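Local coordinates for protein BamaA.19900.a (Balamuthia mandrillaris, PDB 6VZZ) that probably phosphorylates glucose as a glucokinase of the actin-like ATPase superfamily, and binds the sugar in a cleft between two lobes, at residues A102-P107 with P216-H221; H142-L147 with L386-G391; H185-A190 with L195-L200; F315-A320 with M332-D337. All coordinates share one frame; numbering follows the deposited sequence.

Contact 1. Residues A102-P107 with P216-H221; sequences AGRISP and PMEFGH. With BGC (beta-D-glucopyranose), chain B.
O2 of the bound beta-D-glucopyranose is gripped by two side chains of segment 216-221. The hydroxyl donates to E218 OE1 over 2.6 Å, and H221 NE2 donates to O2 at 2.7 Å with an N-H...O angle of 157°, the sugar oxygen lying at the ring edge near its plane. A bond from H221 ND1 to E256 fixes the ring's rotation. E218 OE2 takes the neighbouring sugar hydroxyl, accepting from O3 at 2.6 Å, and the carboxylate thus clamps two adjacent hydroxyls. The glutamate chain bends at chi2 (-66°) to bring both oxygens to them. This is the sugar end of the interlobe cleft of the hexokinase-like fold, where segment 102-107 forms a neighbouring part of the wall: G103 N comes within 3.2 Å of the sugar O3. Direct contact between the two segments is slight. E218 OE2 lies 3.9 Å from R104 CG, whose chain crosses the glutamate at about a right angle. Guanidinium and carboxylate planes stand 89° apart, and R104 NE remains 5.9 Å from E218 OE2, too far for a salt bridge. The bent arginine instead makes a cation-pi contact with W365 of the second subunit and a long, weak ion pair with D113.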
# COMPACT_ATOMS: atom_id res chain seq x y z
N ALA A 102 -5.20 6.41 -17.46
CA ALA A 102 -5.85 6.42 -16.15
C ALA A 102 -6.58 5.10 -15.93
O ALA A 102 -7.80 5.02 -15.86
CB ALA A 102 -6.79 7.61 -16.05
N GLY A 103 -5.79 4.04 -15.82
CA GLY A 103 -6.36 2.75 -15.52
C GLY A 103 -5.29 1.69 -15.41
O GLY A 103 -4.11 2.00 -15.22
N ARG A 104 -5.71 0.44 -15.53
CA ARG A 104 -4.86 -0.72 -15.33
C ARG A 104 -4.35 -1.24 -16.65
O ARG A 104 -4.96 -1.04 -17.70
CB ARG A 104 -5.63 -1.84 -14.62
CG ARG A 104 -6.00 -1.52 -13.19
CD ARG A 104 -7.42 -1.92 -12.91
NE ARG A 104 -7.61 -3.37 -13.01
CZ ARG A 104 -8.47 -3.95 -13.85
NH1 ARG A 104 -9.23 -3.21 -14.67
NH2 ARG A 104 -8.58 -5.27 -13.85
N ILE A 105 -3.22 -1.94 -16.59
CA ILE A 105 -2.56 -2.47 -17.78
C ILE A 105 -2.37 -3.97 -17.62
O ILE A 105 -1.94 -4.43 -16.56
CB ILE A 105 -1.22 -1.76 -18.01
CG1 ILE A 105 -1.49 -0.29 -18.24
CG2 ILE A 105 -0.47 -2.38 -19.19
CD1 ILE A 105 -0.35 0.53 -17.89
N SER A 106 -2.67 -4.71 -18.67
CA SER A 106 -2.64 -6.16 -18.60
C SER A 106 -1.22 -6.66 -18.34
O SER A 106 -0.24 -5.98 -18.66
CB SER A 106 -3.18 -6.75 -19.90
OG SER A 106 -2.47 -6.22 -21.01
N PRO A 107 -1.08 -7.84 -17.74
CA PRO A 107 0.26 -8.43 -17.54
C PRO A 107 1.17 -8.40 -18.75
O PRO A 107 2.38 -8.25 -18.59
CB PRO A 107 -0.08 -9.87 -17.12
CG PRO A 107 -1.36 -9.71 -16.36
CD PRO A 107 -2.12 -8.58 -17.00
N PRO A 216 3.07 1.41 -9.34
CA PRO A 216 1.71 1.88 -9.61
C PRO A 216 0.73 1.26 -8.62
O PRO A 216 0.94 0.16 -8.12
CB PRO A 216 1.44 1.40 -11.04
CG PRO A 216 2.35 0.25 -11.23
CD PRO A 216 3.55 0.47 -10.36
N MET A 217 -0.34 2.00 -8.35
CA MET A 217 -1.29 1.60 -7.32
C MET A 217 -2.71 2.00 -7.72
O MET A 217 -2.92 2.82 -8.62
CB MET A 217 -0.92 2.23 -5.97
CG MET A 217 0.39 1.77 -5.39
SD MET A 217 0.78 2.58 -3.82
CE MET A 217 2.20 1.62 -3.30
N GLU A 218 -3.68 1.40 -7.03
CA GLU A 218 -5.09 1.69 -7.29
C GLU A 218 -5.83 2.05 -6.01
O GLU A 218 -7.01 1.74 -5.86
CB GLU A 218 -5.76 0.51 -7.99
CG GLU A 218 -5.35 0.35 -9.44
CD GLU A 218 -5.84 1.51 -10.29
OE1 GLU A 218 -6.85 2.16 -9.91
OE2 GLU A 218 -5.20 1.79 -11.33
N PHE A 219 -5.15 2.72 -5.08
CA PHE A 219 -5.72 2.95 -3.76
C PHE A 219 -6.89 3.93 -3.77
O PHE A 219 -7.60 4.03 -2.77
CB PHE A 219 -4.64 3.43 -2.78
CG PHE A 219 -3.95 2.29 -2.06
CD1 PHE A 219 -4.64 1.55 -1.11
CD2 PHE A 219 -2.64 1.96 -2.36
CE1 PHE A 219 -4.03 0.50 -0.45
CE2 PHE A 219 -2.03 0.91 -1.71
CZ PHE A 219 -2.73 0.18 -0.75
N GLY A 220 -7.13 4.63 -4.88
CA GLY A 220 -8.30 5.48 -4.91
C GLY A 220 -9.59 4.71 -4.78
O GLY A 220 -10.63 5.28 -4.42
N HIS A 221 -9.56 3.40 -5.04
CA HIS A 221 -10.76 2.59 -5.07
C HIS A 221 -10.96 1.77 -3.80
O HIS A 221 -11.91 0.98 -3.75
CB HIS A 221 -10.72 1.69 -6.31
CG HIS A 221 -10.57 2.46 -7.59
ND1 HIS A 221 -11.59 3.20 -8.14
CD2 HIS A 221 -9.50 2.62 -8.41
CE1 HIS A 221 -11.16 3.78 -9.25
NE2 HIS A 221 -9.90 3.44 -9.43
C2 BGC B . -7.83 4.85 -11.98
C3 BGC B . -6.33 4.98 -11.81
C4 BGC B . -5.88 6.38 -12.19
C5 BGC B . -6.68 7.41 -11.39
C6 BGC B . -6.34 8.84 -11.72
C1 BGC B . -8.52 5.95 -11.18
O1 BGC B . -9.89 5.83 -11.23
O2 BGC B . -8.27 3.57 -11.55
O3 BGC B . -5.65 4.00 -12.59
O4 BGC B . -4.50 6.55 -11.88
O5 BGC B . -8.08 7.21 -11.66
O6 BGC B . -6.32 9.06 -13.12

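Contact 2. Residues H142-L147 with L386-G391; sequences HFINDL and LYVARG. With BGC (beta-D-glucopyranose), chain B.
Strand residues H142 and I144 face helix 380-389 near the C-terminus of the chain, with the backbones closest where H142 CA lies 7.1 Å from A389 CA. No hydrogen bond joins the two segments. V388 carries the contact: its CG2 meets I144 CD1 tip to tip at 4.1 Å, while V388 CG1 only grazes H142 CB at 4.5 Å. I144 holds CG1 in the crowded position between its backbone N and carbonyl carbon (chi1 63°), with CD1 extended beyond it toward the helix. V388 also rests on C98 of the adjoining strand 96-101. At its far end the strand passes straight into helix 146-159. There N145 is the N-cap, its OD1 accepting a weak bond from L147 N at 2.8 Å. Its amide nitrogen ND2 donates to glucose O3 at 2.9 Å. D146 takes the sugar's O4 on OD1 and O6 on OD2, in two bonds that are modelled very short, which at this resolution should not be pressed. A C-terminal helix packed on the edge strand of the small lobe, with an Asn-Asp pair at that strand's end binding the sugar, is consistent with the glucokinase family of the actin-like ATPase clan, as in bacterial relatives.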
# COMPACT_ATOMS: atom_id res chain seq x y z
N HIS A 142 4.90 1.51 -25.17
CA HIS A 142 4.64 0.97 -23.84
C HIS A 142 3.48 1.69 -23.18
O HIS A 142 3.30 2.89 -23.36
CB HIS A 142 5.89 1.06 -22.96
CG HIS A 142 7.07 0.37 -23.56
ND1 HIS A 142 7.13 -1.00 -23.69
CD2 HIS A 142 8.19 0.86 -24.13
CE1 HIS A 142 8.26 -1.33 -24.30
NE2 HIS A 142 8.92 -0.22 -24.57
N PHE A 143 2.71 0.93 -22.42
CA PHE A 143 1.66 1.46 -21.56
C PHE A 143 2.19 1.57 -20.14
O PHE A 143 2.79 0.62 -19.63
CB PHE A 143 0.43 0.56 -21.57
CG PHE A 143 -0.50 0.78 -22.73
CD1 PHE A 143 -0.88 2.06 -23.11
CD2 PHE A 143 -1.00 -0.30 -23.44
CE1 PHE A 143 -1.75 2.25 -24.16
CE2 PHE A 143 -1.86 -0.12 -24.50
CZ PHE A 143 -2.24 1.16 -24.86
N ILE A 144 1.96 2.71 -19.51
CA ILE A 144 2.13 2.84 -18.07
C ILE A 144 0.86 3.50 -17.53
O ILE A 144 0.06 4.07 -18.27
CB ILE A 144 3.38 3.65 -17.68
CG1 ILE A 144 3.27 5.09 -18.19
CG2 ILE A 144 4.64 2.93 -18.17
CD1 ILE A 144 4.47 5.95 -17.85
N ASN A 145 0.67 3.36 -16.22
CA ASN A 145 -0.41 4.07 -15.55
C ASN A 145 -0.07 5.55 -15.47
O ASN A 145 1.10 5.94 -15.48
CB ASN A 145 -0.65 3.45 -14.16
CG ASN A 145 -1.63 4.24 -13.31
OD1 ASN A 145 -1.23 5.18 -12.61
ND2 ASN A 145 -2.90 3.86 -13.35
N ASP A 146 -1.11 6.39 -15.42
CA ASP A 146 -0.88 7.83 -15.43
C ASP A 146 -0.12 8.30 -14.20
O ASP A 146 0.82 9.10 -14.31
CB ASP A 146 -2.21 8.59 -15.59
CG ASP A 146 -3.23 8.27 -14.50
OD1 ASP A 146 -3.11 7.21 -13.84
OD2 ASP A 146 -4.17 9.07 -14.32
N LEU A 147 -0.48 7.81 -13.00
CA LEU A 147 0.28 8.20 -11.82
C LEU A 147 1.68 7.59 -11.82
O LEU A 147 2.63 8.20 -11.32
CB LEU A 147 -0.46 7.82 -10.54
CG LEU A 147 -1.23 8.96 -9.88
CD1 LEU A 147 -0.27 9.97 -9.27
CD2 LEU A 147 -2.14 9.64 -10.88
N LEU A 386 7.43 10.47 -21.60
CA LEU A 386 8.53 10.71 -22.53
C LEU A 386 9.85 10.15 -22.00
O LEU A 386 10.72 9.78 -22.78
CB LEU A 386 8.65 12.20 -22.84
CG LEU A 386 7.61 12.73 -23.82
CD1 LEU A 386 7.63 14.24 -23.87
CD2 LEU A 386 7.85 12.16 -25.21
N TYR A 387 10.00 10.08 -20.68
CA TYR A 387 11.17 9.41 -20.12
C TYR A 387 11.15 7.92 -20.45
O TYR A 387 12.16 7.36 -20.89
CB TYR A 387 11.22 9.65 -18.61
CG TYR A 387 12.23 8.82 -17.89
CD1 TYR A 387 13.58 9.14 -17.92
CD2 TYR A 387 11.84 7.70 -17.15
CE1 TYR A 387 14.52 8.37 -17.25
CE2 TYR A 387 12.76 6.93 -16.48
CZ TYR A 387 14.10 7.26 -16.53
OH TYR A 387 15.02 6.49 -15.86
N VAL A 388 10.00 7.26 -20.27
CA VAL A 388 9.89 5.84 -20.59
C VAL A 388 10.04 5.59 -22.09
O VAL A 388 10.69 4.62 -22.50
CB VAL A 388 8.54 5.30 -20.08
CG1 VAL A 388 8.39 3.85 -20.51
CG2 VAL A 388 8.44 5.46 -18.56
N ALA A 389 9.45 6.44 -22.93
CA ALA A 389 9.46 6.19 -24.36
C ALA A 389 10.87 6.13 -24.92
O ALA A 389 11.08 5.53 -25.99
CB ALA A 389 8.67 7.27 -25.09
N ARG A 390 11.85 6.72 -24.23
CA ARG A 390 13.22 6.72 -24.71
C ARG A 390 13.93 5.39 -24.47
O ARG A 390 14.98 5.16 -25.08
CB ARG A 390 14.00 7.86 -24.05
CG ARG A 390 13.55 9.24 -24.51
CD ARG A 390 14.40 10.32 -23.90
NE ARG A 390 14.28 11.60 -24.59
CZ ARG A 390 13.50 12.60 -24.20
NH1 ARG A 390 13.48 13.73 -24.90
NH2 ARG A 390 12.75 12.50 -23.10
N GLY A 391 13.38 4.52 -23.63
CA GLY A 391 13.96 3.21 -23.41
C GLY A 391 14.92 3.17 -22.24
O GLY A 391 15.45 2.12 -21.89
OXT GLY A 391 15.19 4.20 -21.61
C2 BGC B . -7.83 4.85 -11.98
C3 BGC B . -6.33 4.98 -11.81
C4 BGC B . -5.88 6.38 -12.19
C5 BGC B . -6.68 7.41 -11.39
C6 BGC B . -6.34 8.84 -11.72
C1 BGC B . -8.52 5.95 -11.18
O1 BGC B . -9.89 5.83 -11.23
O2 BGC B . -8.27 3.57 -11.55
O3 BGC B . -5.65 4.00 -12.59
O4 BGC B . -4.50 6.55 -11.88
O5 BGC B . -8.08 7.21 -11.66
O6 BGC B . -6.32 9.06 -13.12

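Contact 3. Residues H185-A190 with L195-L200; sequences HYLVLA and LGIATL. With BGC (beta-D-glucopyranose), chain B.
Y186 and L200 pair at the open end of an antiparallel hairpin, each backbone group answering the other: Y186 N reaches L200 O at 2.9 Å and L200 N reaches Y186 O at 2.8 Å. The same two-way exchange recurs at V188 with A198 and at A190 with G196, so six hydrogen bonds hold strands 186-190 and 195-200 together. The straightest are V188 N to A198 O and G196 N to A190 O, both with an N-H...O angle of 170°. Between these lie the non-hydrogen-bonded pairs L187 with T199 and L189 with I197, where CA hydrogens supplement the bonding; I197 CA, for example, sits 3.3 Å from V188 O. The outward backbone groups of L187 and L189 are taken by strand 331-335. L195 N is satisfied by E258, the H185 ring by S202 N through ND1, and the Y186 hydroxyl by Q182 N. No side-chain hydrogen bond crosses the hairpin; the side chains meet mainly through apolar atoms. L187 CD1 touches I197 CG2 at 3.8 Å, and L189 lies alongside I197, pointing the same way; these residues and T199 face helix 303-327. On the other face V188 CG2 approaches L200 CD1, beneath helix 146-159. At the turn end G196 CA lies 3.5 Å from glucose C6, and the glycine-rich turn probably matches the second phosphate-binding loop of this superfamily. With the facing backbone groups paired and those of L187 and L189 taken by strand 331-335, the hairpin can lie buried between two helices with G196 beside the sugar.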
# COMPACT_ATOMS: atom_id res chain seq x y z
N HIS A 185 10.85 6.56 0.72
CA HIS A 185 9.66 6.43 -0.10
C HIS A 185 8.86 7.72 -0.07
O HIS A 185 8.83 8.41 0.95
CB HIS A 185 8.75 5.29 0.35
CG HIS A 185 9.49 4.03 0.67
ND1 HIS A 185 10.43 3.49 -0.18
CD2 HIS A 185 9.42 3.21 1.74
CE1 HIS A 185 10.91 2.38 0.36
NE2 HIS A 185 10.32 2.20 1.53
N TYR A 186 8.19 8.01 -1.17
CA TYR A 186 7.31 9.17 -1.26
C TYR A 186 6.01 8.73 -1.90
O TYR A 186 6.01 8.01 -2.90
CB TYR A 186 7.96 10.31 -2.04
CG TYR A 186 9.09 10.98 -1.29
CD1 TYR A 186 8.85 12.08 -0.47
CD2 TYR A 186 10.40 10.50 -1.37
CE1 TYR A 186 9.88 12.69 0.24
CE2 TYR A 186 11.43 11.11 -0.67
CZ TYR A 186 11.16 12.21 0.13
OH TYR A 186 12.17 12.82 0.83
N LEU A 187 4.90 9.15 -1.30
CA LEU A 187 3.57 8.90 -1.84
C LEU A 187 3.19 10.04 -2.77
O LEU A 187 3.39 11.21 -2.44
CB LEU A 187 2.56 8.77 -0.69
CG LEU A 187 1.08 8.48 -0.96
CD1 LEU A 187 0.89 7.12 -1.57
CD2 LEU A 187 0.29 8.59 0.34
N VAL A 188 2.66 9.71 -3.94
CA VAL A 188 2.18 10.71 -4.89
C VAL A 188 0.68 10.51 -5.09
O VAL A 188 0.22 9.39 -5.35
CB VAL A 188 2.92 10.62 -6.24
CG1 VAL A 188 2.35 11.64 -7.21
CG2 VAL A 188 4.41 10.83 -6.05
N LEU A 189 -0.09 11.60 -4.94
CA LEU A 189 -1.54 11.61 -5.12
C LEU A 189 -1.92 12.70 -6.10
O LEU A 189 -1.33 13.78 -6.10
CB LEU A 189 -2.29 11.86 -3.79
CG LEU A 189 -1.99 11.01 -2.56
CD1 LEU A 189 -0.80 11.56 -1.79
CD2 LEU A 189 -3.20 10.93 -1.67
N ALA A 190 -2.94 12.43 -6.93
CA ALA A 190 -3.47 13.43 -7.83
C ALA A 190 -4.99 13.32 -7.88
O ALA A 190 -5.52 12.24 -8.15
CB ALA A 190 -2.89 13.30 -9.25
N LEU A 195 -9.14 9.47 -8.44
CA LEU A 195 -8.12 9.59 -7.41
C LEU A 195 -6.93 8.71 -7.81
O LEU A 195 -7.01 7.48 -7.76
CB LEU A 195 -8.67 9.18 -6.05
CG LEU A 195 -7.66 9.24 -4.90
CD1 LEU A 195 -6.84 10.52 -4.98
CD2 LEU A 195 -8.37 9.12 -3.56
N GLY A 196 -5.84 9.35 -8.20
CA GLY A 196 -4.64 8.65 -8.63
C GLY A 196 -3.63 8.57 -7.49
O GLY A 196 -3.40 9.55 -6.78
N ILE A 197 -3.01 7.39 -7.35
CA ILE A 197 -2.06 7.14 -6.28
C ILE A 197 -0.95 6.21 -6.77
O ILE A 197 -1.23 5.14 -7.31
CB ILE A 197 -2.75 6.55 -5.04
CG1 ILE A 197 -3.64 7.61 -4.37
CG2 ILE A 197 -1.72 6.03 -4.06
CD1 ILE A 197 -4.42 7.10 -3.22
N ALA A 198 0.30 6.62 -6.56
CA ALA A 198 1.46 5.79 -6.82
C ALA A 198 2.51 6.09 -5.75
O ALA A 198 2.34 7.01 -4.94
CB ALA A 198 2.01 6.02 -8.22
N THR A 199 3.60 5.33 -5.73
CA THR A 199 4.63 5.52 -4.72
C THR A 199 6.01 5.46 -5.35
O THR A 199 6.32 4.54 -6.10
CB THR A 199 4.54 4.46 -3.61
OG1 THR A 199 3.24 4.49 -3.02
CG2 THR A 199 5.59 4.72 -2.52
N LEU A 200 6.84 6.45 -5.03
CA LEU A 200 8.27 6.42 -5.35
C LEU A 200 8.99 5.63 -4.27
O LEU A 200 8.95 6.02 -3.10
CB LEU A 200 8.82 7.84 -5.46
CG LEU A 200 8.43 8.67 -6.70
CD1 LEU A 200 8.63 10.16 -6.47
CD2 LEU A 200 9.23 8.22 -7.92
C2 BGC B . -7.83 4.85 -11.98
C3 BGC B . -6.33 4.98 -11.81
C4 BGC B . -5.88 6.38 -12.19
C5 BGC B . -6.68 7.41 -11.39
C6 BGC B . -6.34 8.84 -11.72
C1 BGC B . -8.52 5.95 -11.18
O1 BGC B . -9.89 5.83 -11.23
O2 BGC B . -8.27 3.57 -11.55
O3 BGC B . -5.65 4.00 -12.59
O4 BGC B . -4.50 6.55 -11.88
O5 BGC B . -8.08 7.21 -11.66
O6 BGC B . -6.32 9.06 -13.12

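Contact 4. Residues F315-A320 with M332-D337; sequences FLMRIA and MLLAGD
L334 spreads its two methyl groups between neighbouring residues of the helix. CD2 meets L316 CD2 at 4.1 Å, the two leucines crossing obliquely, and L334 CD1 approaches the terminal methyl of M317, CE, at 4.3 Å. L316 sets its CG opposite the backbone N (chi1 172°), which carries its branch toward the strand. M317 starts off along the flank of the helix, and its bent chain turns CE in toward L334. One turn further along, A320 lies over M332: its CB touches M332 SD at 3.8 Å. M332 places CG between its backbone N and carbonyl carbon (chi1 44°) and is extended from there, so that the sulfur rather than the methyl lies against the alanine. The backbones are nearest here, at the small A320, with A320 CA and M332 CA 8.1 Å apart. The axes of helix 315-320 and strand 332-335 pass 11.6 Å apart at 145°, roughly antiparallel. This is the layer of helix over sheet in the large lobe: helix 303-327 runs down to a short turn and strand 331-335 returns beneath it, between strands 186-191 and 370-374. L189 lies under both L316 and A320, and F357 packs on M332. R318 carries its charge off this interface, to salt bridges with E356 and E237. No hydrogen bond or ion pair crosses between the two segments; the strand's backbone bonds go to its neighbours in the sheet, so across this interface helix and strand meet through apolar, dispersive contacts.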
# COMPACT_ATOMS: atom_id res chain seq x y z
N PHE A 315 -11.44 13.92 3.01
CA PHE A 315 -11.25 12.52 2.67
C PHE A 315 -9.96 12.29 1.90
O PHE A 315 -9.38 11.21 1.99
CB PHE A 315 -12.45 11.98 1.91
CG PHE A 315 -13.57 11.55 2.80
CD1 PHE A 315 -14.48 12.48 3.30
CD2 PHE A 315 -13.70 10.22 3.17
CE1 PHE A 315 -15.50 12.09 4.14
CE2 PHE A 315 -14.72 9.83 4.01
CZ PHE A 315 -15.63 10.76 4.50
N LEU A 316 -9.49 13.29 1.15
CA LEU A 316 -8.15 13.19 0.59
C LEU A 316 -7.11 13.08 1.70
O LEU A 316 -6.19 12.26 1.63
CB LEU A 316 -7.85 14.38 -0.31
CG LEU A 316 -6.38 14.45 -0.77
CD1 LEU A 316 -6.08 13.33 -1.75
CD2 LEU A 316 -6.06 15.79 -1.38
N MET A 317 -7.25 13.89 2.76
CA MET A 317 -6.32 13.79 3.88
C MET A 317 -6.45 12.46 4.60
O MET A 317 -5.46 11.96 5.15
CB MET A 317 -6.55 14.95 4.86
CG MET A 317 -6.14 16.31 4.33
SD MET A 317 -4.37 16.45 4.01
CE MET A 317 -4.34 16.57 2.23
N ARG A 318 -7.64 11.85 4.63
CA ARG A 318 -7.80 10.60 5.36
C ARG A 318 -7.12 9.43 4.65
O ARG A 318 -6.48 8.59 5.29
CB ARG A 318 -9.27 10.28 5.60
CG ARG A 318 -9.48 9.05 6.45
CD ARG A 318 -10.89 9.00 7.00
NE ARG A 318 -11.28 10.32 7.50
CZ ARG A 318 -12.53 10.68 7.76
NH1 ARG A 318 -12.78 11.92 8.18
NH2 ARG A 318 -13.53 9.83 7.59
N ILE A 319 -7.26 9.34 3.32
CA ILE A 319 -6.58 8.26 2.61
C ILE A 319 -5.08 8.50 2.63
O ILE A 319 -4.28 7.56 2.76
CB ILE A 319 -7.14 8.12 1.17
CG1 ILE A 319 -6.46 6.97 0.41
CG2 ILE A 319 -6.97 9.40 0.38
CD1 ILE A 319 -6.45 5.65 1.13
N ALA A 320 -4.65 9.76 2.54
CA ALA A 320 -3.22 10.04 2.59
C ALA A 320 -2.64 9.69 3.95
O ALA A 320 -1.54 9.12 4.02
CB ALA A 320 -2.97 11.51 2.25
N MET A 332 4.90 13.15 1.02
CA MET A 332 3.89 12.95 -0.00
C MET A 332 3.78 14.20 -0.87
O MET A 332 4.09 15.31 -0.43
CB MET A 332 2.53 12.59 0.60
CG MET A 332 2.13 13.42 1.79
SD MET A 332 0.49 13.00 2.40
CE MET A 332 0.23 14.44 3.43
N LEU A 333 3.37 13.99 -2.11
CA LEU A 333 3.26 15.04 -3.11
C LEU A 333 1.84 15.07 -3.65
O LEU A 333 1.35 14.05 -4.15
CB LEU A 333 4.26 14.82 -4.25
CG LEU A 333 5.76 15.00 -3.95
CD1 LEU A 333 6.35 13.83 -3.16
CD2 LEU A 333 6.49 15.19 -5.25
N LEU A 334 1.17 16.22 -3.52
CA LEU A 334 -0.11 16.45 -4.18
C LEU A 334 0.17 17.00 -5.57
O LEU A 334 0.74 18.09 -5.70
CB LEU A 334 -0.99 17.41 -3.38
CG LEU A 334 -1.29 16.97 -1.94
CD1 LEU A 334 -2.13 17.99 -1.18
CD2 LEU A 334 -1.99 15.62 -1.95
N ALA A 335 -0.20 16.25 -6.60
CA ALA A 335 0.21 16.55 -7.97
C ALA A 335 -1.00 16.72 -8.87
O ALA A 335 -2.13 16.40 -8.49
CB ALA A 335 1.14 15.46 -8.51
N GLY A 336 -0.74 17.21 -10.07
CA GLY A 336 -1.72 17.47 -11.10
C GLY A 336 -1.90 18.96 -11.31
O GLY A 336 -1.68 19.78 -10.41
N ASP A 337 -2.30 19.33 -12.54
CA ASP A 337 -2.56 20.74 -12.81
C ASP A 337 -3.81 21.23 -12.09
O ASP A 337 -3.92 22.41 -11.77
CB ASP A 337 -2.68 20.98 -14.32
CG ASP A 337 -1.33 20.90 -15.04
OD1 ASP A 337 -0.30 20.70 -14.37
OD2 ASP A 337 -1.31 21.03 -16.28

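In the fold
Contacts 1, 2 and 3 all touch one glucose, while contact 4 does not reach it, the nearest atoms of the L316 side chain and the sugar being about 11 Å apart. Contacts 1 and 2, with centres 14 Å apart, are joined by a probable hydrogen bond from N145 ND2 to G103 O (2.9 Å). Contact 3 lies 12 Å from contact 1, centre to centre, and M217 and F219 pack on its T199 and I197; L147 of contact 2 rests on its other face, against V188 and A198. Contacts 3 and 4 are closest, with centres 8 Å apart, and share a sheet, with a probable hydrogen bond from L333 N to L187 O at 2.8 Å. Contacts 2 and 4, 22 Å apart between centres, do not touch.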